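Local atomic coordinates of cytochrome P450 (Bacillus megaterium, PDB entry 5L92), a protein that is a cytochrome P450 that binds heme and the steroid corticosterone and probably works as a monooxygenase that oxidises such substrates with molecular oxygen. Residues R44-V55 with E311-A320. Numbering follows the deposited sequence.
Sequences RQVWDVFHYDGV and EHVVPWMGSA
Glu-311 opens the contact by taking the indole N-H of Trp-47: Trp-47 NE1 lies 2.9 Å from Glu-311 OE1 in an almost straight bond (179°), the oxygen in the plane of the indole but the donor above the carboxylate plane. The same OE1 accepts from the backbone N of Lys-308. With a phenylalanine in place of Trp-47, OE1 would probably keep the Lys-308 bond but lose its indole mate, and the carboxylate would be freer to turn. A water joins Gln-45 O to His-312 N, and from His-312 O the parallel pairing of strands 46-49 and 312-315 begins, with Trp-47 N as donor. Val-313 sets CG1 3.7 Å from Val-49 CG2, while Val-314 bonds through N to Trp-47 O and through O to Val-49 N; on the Asp-48 side its CG2 meets Val-46. Pro-315 packs CB against both methyls of Val-55. Trp-316, whose N reaches Val-49 O at 3.0 Å, has CG anti to its carbonyl carbon (chi1 -70°), and the indole runs beside Asp-48. Trp-316 NE1 donates to Asp-48 OD1 at 3.1 Å, from above the carboxylate plane. The Phe-50 ring forms an offset stack with the five-membered ring (planes at 8°), CE1 toward the rim; Val-314 CG1 lies over the other face, also toward the rim. Met-317 CG rests against Val-55 CG1, and its side chain touches the heme, linking this mixed beta sheet of the P450 fold, built from early and late strands, to the cofactor pocket. Ser-319 OG donates to Phe-50 O at 2.7 Å, and Ala-320 CB fits against Tyr-52 and Val-55. Asp-48 OD1 thus accepts from Trp-316 NE1 and, in a salt bridge, from Arg-44 NH1 (3.0 Å), so the buried carboxylate is probably kept ionised with little freedom to rotate; the improbably short NH2-OD2 spacing of that bridge is doubtful.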
loop_
_atom_site.group_PDB
_atom_site.type_symbol
_atom_site.label_atom_id
_atom_site.label_comp_id
_atom_site.label_asym_id
_atom_site.label_seq_id
_atom_site.Cartn_x
_atom_site.Cartn_y
_atom_site.Cartn_z
ATOM N N ARG A 44 18.923 13.567 3.436
ATOM C CA ARG A 44 18.115 12.850 2.452
ATOM C C ARG A 44 17.810 13.672 1.211
ATOM O O ARG A 44 17.260 13.121 0.249
ATOM C CB ARG A 44 16.811 12.364 3.093
ATOM C CG ARG A 44 16.987 11.153 3.978
ATOM C CD ARG A 44 15.676 10.791 4.693
ATOM N NE ARG A 44 15.279 11.894 5.587
ATOM C CZ ARG A 44 14.173 12.627 5.447
ATOM N NH1 ARG A 44 13.268 12.360 4.496
ATOM N NH2 ARG A 44 13.942 13.599 6.309
ATOM N N GLN A 45 18.161 14.962 1.175
ATOM C CA GLN A 45 18.031 15.726 -0.079
ATOM C C GLN A 45 16.563 15.823 -0.535
ATOM O O GLN A 45 16.234 15.639 -1.706
ATOM C CB GLN A 45 18.904 15.087 -1.173
ATOM C CG GLN A 45 20.379 15.078 -0.876
ATOM C CD GLN A 45 21.024 16.415 -1.189
ATOM O OE1 GLN A 45 21.129 16.783 -2.341
ATOM N NE2 GLN A 45 21.418 17.163 -0.152
ATOM N N VAL A 46 15.664 16.107 0.408
ATOM C CA VAL A 46 14.240 16.224 0.113
ATOM C C VAL A 46 13.635 17.311 0.994
ATOM O O VAL A 46 14.145 17.627 2.073
ATOM C CB VAL A 46 13.461 14.881 0.324
ATOM C CG1 VAL A 46 13.958 13.778 -0.602
ATOM C CG2 VAL A 46 13.530 14.422 1.771
ATOM N N TRP A 47 12.522 17.866 0.531
ATOM C CA TRP A 47 11.613 18.640 1.364
ATOM C C TRP A 47 10.600 17.696 1.995
ATOM O O TRP A 47 9.766 17.137 1.291
ATOM C CB TRP A 47 10.842 19.677 0.552
ATOM C CG TRP A 47 11.618 20.759 0.025
ATOM C CD1 TRP A 47 12.184 20.827 -1.197
ATOM C CD2 TRP A 47 11.930 21.975 0.687
ATOM N NE1 TRP A 47 12.806 22.023 -1.362
ATOM C CE2 TRP A 47 12.687 22.745 -0.206
ATOM C CE3 TRP A 47 11.630 22.497 1.948
ATOM C CZ2 TRP A 47 13.164 24.012 0.113
ATOM C CZ3 TRP A 47 12.108 23.765 2.272
ATOM C CH2 TRP A 47 12.867 24.509 1.349
ATOM N N ASP A 48 10.672 17.542 3.308
ATOM C CA ASP A 48 9.647 16.858 4.078
ATOM C C ASP A 48 8.446 17.775 4.312
ATOM O O ASP A 48 8.602 18.978 4.540
ATOM C CB ASP A 48 10.226 16.418 5.412
ATOM C CG ASP A 48 11.243 15.323 5.266
ATOM O OD1 ASP A 48 11.075 14.424 4.420
ATOM O OD2 ASP A 48 12.219 15.353 6.025
ATOM N N VAL A 49 7.243 17.203 4.221
ATOM C CA VAL A 49 5.982 17.922 4.463
ATOM C C VAL A 49 5.154 17.117 5.472
ATOM O O VAL A 49 4.690 16.007 5.167
ATOM C CB VAL A 49 5.218 18.140 3.158
ATOM C CG1 VAL A 49 3.882 18.810 3.399
ATOM C CG2 VAL A 49 6.078 18.975 2.191
ATOM N N PHE A 50 4.935 17.690 6.655
ATOM C CA PHE A 50 4.393 16.932 7.775
ATOM C C PHE A 50 2.980 17.316 8.188
ATOM O O PHE A 50 2.345 16.547 8.908
ATOM C CB PHE A 50 5.297 17.084 9.004
ATOM C CG PHE A 50 6.664 16.460 8.855
ATOM C CD1 PHE A 50 6.852 15.106 9.032
ATOM C CD2 PHE A 50 7.772 17.240 8.585
ATOM C CE1 PHE A 50 8.132 14.525 8.897
ATOM C CE2 PHE A 50 9.037 16.673 8.469
ATOM C CZ PHE A 50 9.212 15.310 8.619
ATOM N N HIS A 51 2.500 18.484 7.827
ATOM C CA HIS A 51 1.187 18.897 8.279
ATOM C C HIS A 51 0.155 18.591 7.218
ATOM O O HIS A 51 0.457 18.498 6.023
ATOM C CB HIS A 51 1.159 20.380 8.665
ATOM C CG HIS A 51 1.358 21.330 7.524
ATOM N ND1 HIS A 51 2.426 21.248 6.647
ATOM C CD2 HIS A 51 0.639 22.412 7.142
ATOM C CE1 HIS A 51 2.343 22.236 5.774
ATOM N NE2 HIS A 51 1.265 22.951 6.049
ATOM N N TYR A 52 -1.077 18.421 7.692
ATOM C CA TYR A 52 -2.169 17.915 6.860
ATOM C C TYR A 52 -2.386 18.790 5.645
ATOM O O TYR A 52 -2.562 18.292 4.524
ATOM C CB TYR A 52 -3.456 17.838 7.682
ATOM C CG TYR A 52 -4.650 17.237 6.990
ATOM C CD1 TYR A 52 -5.350 17.937 6.009
ATOM C CD2 TYR A 52 -5.099 15.978 7.334
ATOM C CE1 TYR A 52 -6.453 17.370 5.394
ATOM C CE2 TYR A 52 -6.176 15.419 6.730
ATOM C CZ TYR A 52 -6.862 16.115 5.771
ATOM O OH TYR A 52 -7.949 15.512 5.197
ATOM N N ASP A 53 -2.401 20.101 5.849
ATOM C CA ASP A 53 -2.717 21.005 4.756
ATOM C C ASP A 53 -1.619 20.962 3.713
ATOM O O ASP A 53 -1.897 21.065 2.516
ATOM C CB ASP A 53 -2.906 22.432 5.298
ATOM C CG ASP A 53 -3.392 23.415 4.228
ATOM O OD1 ASP A 53 -4.565 23.290 3.792
ATOM O OD2 ASP A 53 -2.601 24.306 3.825
ATOM N N GLY A 54 -0.376 20.786 4.165
ATOM C CA GLY A 54 0.738 20.645 3.240
ATOM C C GLY A 54 0.674 19.355 2.444
ATOM O O GLY A 54 0.868 19.353 1.219
ATOM N N VAL A 55 0.425 18.233 3.127
ATOM C CA VAL A 55 0.309 16.963 2.415
ATOM C C VAL A 55 -0.818 17.048 1.393
ATOM O O VAL A 55 -0.653 16.670 0.221
ATOM C CB VAL A 55 0.100 15.800 3.406
ATOM C CG1 VAL A 55 -0.285 14.524 2.667
ATOM C CG2 VAL A 55 1.353 15.550 4.245
ATOM N N GLU A 311 13.569 19.871 -7.315
ATOM C CA GLU A 311 13.757 19.304 -5.985
ATOM C C GLU A 311 12.664 18.268 -5.634
ATOM O O GLU A 311 11.507 18.371 -6.057
ATOM C CB GLU A 311 13.803 20.441 -4.977
ATOM C CG GLU A 311 15.186 21.125 -4.957
ATOM C CD GLU A 311 15.194 22.507 -4.395
ATOM O OE1 GLU A 311 14.204 22.928 -3.786
ATOM O OE2 GLU A 311 16.212 23.208 -4.581
ATOM N N HIS A 312 13.052 17.247 -4.874
ATOM C CA HIS A 312 12.118 16.211 -4.442
ATOM C C HIS A 312 11.374 16.628 -3.167
ATOM O O HIS A 312 11.916 17.335 -2.320
ATOM C CB HIS A 312 12.856 14.891 -4.179
ATOM C CG HIS A 312 13.521 14.307 -5.386
ATOM N ND1 HIS A 312 13.596 14.964 -6.593
ATOM C CD2 HIS A 312 14.175 13.132 -5.559
ATOM C CE1 HIS A 312 14.266 14.222 -7.458
ATOM N NE2 HIS A 312 14.619 13.102 -6.857
ATOM N N VAL A 313 10.136 16.140 -3.025
ATOM C CA VAL A 313 9.254 16.447 -1.903
ATOM C C VAL A 313 8.706 15.131 -1.364
ATOM O O VAL A 313 8.358 14.240 -2.142
ATOM C CB VAL A 313 8.092 17.392 -2.322
ATOM C CG1 VAL A 313 7.207 17.770 -1.144
ATOM C CG2 VAL A 313 8.623 18.605 -2.965
ATOM N N VAL A 314 8.635 15.005 -0.049
ATOM C CA VAL A 314 8.105 13.798 0.590
ATOM C C VAL A 314 6.944 14.213 1.486
ATOM O O VAL A 314 7.113 14.717 2.583
ATOM C CB VAL A 314 9.208 13.073 1.399
ATOM C CG1 VAL A 314 8.654 11.814 2.090
ATOM C CG2 VAL A 314 10.365 12.692 0.479
ATOM N N PRO A 315 5.700 14.094 0.983
ATOM C CA PRO A 315 4.545 14.301 1.863
ATOM C C PRO A 315 4.298 13.076 2.735
ATOM O O PRO A 315 4.189 11.950 2.249
ATOM C CB PRO A 315 3.399 14.557 0.879
ATOM C CG PRO A 315 3.820 13.855 -0.385
ATOM C CD PRO A 315 5.316 14.057 -0.439
ATOM N N TRP A 316 4.226 13.311 4.037
ATOM C CA TRP A 316 4.090 12.251 5.024
ATOM C C TRP A 316 2.623 12.112 5.430
ATOM O O TRP A 316 2.174 12.710 6.409
ATOM C CB TRP A 316 4.963 12.554 6.230
ATOM C CG TRP A 316 6.472 12.422 5.953
ATOM C CD1 TRP A 316 7.309 13.392 5.497
ATOM C CD2 TRP A 316 7.278 11.253 6.126
ATOM N NE1 TRP A 316 8.593 12.909 5.389
ATOM C CE2 TRP A 316 8.601 11.593 5.769
ATOM C CE3 TRP A 316 7.017 9.964 6.585
ATOM C CZ2 TRP A 316 9.658 10.681 5.839
ATOM C CZ3 TRP A 316 8.055 9.045 6.639
ATOM C CH2 TRP A 316 9.370 9.408 6.265
ATOM N N MET A 317 1.894 11.226 4.755
ATOM C CA MET A 317 0.508 11.022 5.167
ATOM C C MET A 317 0.438 10.522 6.609
ATOM O O MET A 317 -0.454 10.927 7.358
ATOM C CB MET A 317 -0.211 10.064 4.229
ATOM C CG MET A 317 -0.336 10.631 2.810
ATOM S SD MET A 317 0.978 9.977 1.775
ATOM C CE MET A 317 0.265 8.365 1.546
ATOM N N GLY A 318 1.399 9.682 7.026
ATOM C CA GLY A 318 1.446 9.235 8.410
ATOM C C GLY A 318 1.490 10.374 9.422
ATOM O O GLY A 318 0.863 10.300 10.489
ATOM N N SER A 319 2.217 11.441 9.104
ATOM C CA SER A 319 2.236 12.638 9.934
ATOM C C SER A 319 0.938 13.434 9.841
ATOM O O SER A 319 0.382 13.856 10.864
ATOM C CB SER A 319 3.419 13.510 9.524
ATOM O OG SER A 319 3.556 14.611 10.402
ATOM N N ALA A 320 0.473 13.692 8.617
ATOM C CA ALA A 320 -0.791 14.388 8.412
ATOM C C ALA A 320 -1.922 13.744 9.198
ATOM O O ALA A 320 -2.848 14.436 9.640
ATOM C CB ALA A 320 -1.159 14.407 6.926
HETATM O O HOH W 1 15.792 17.188 -4.094
#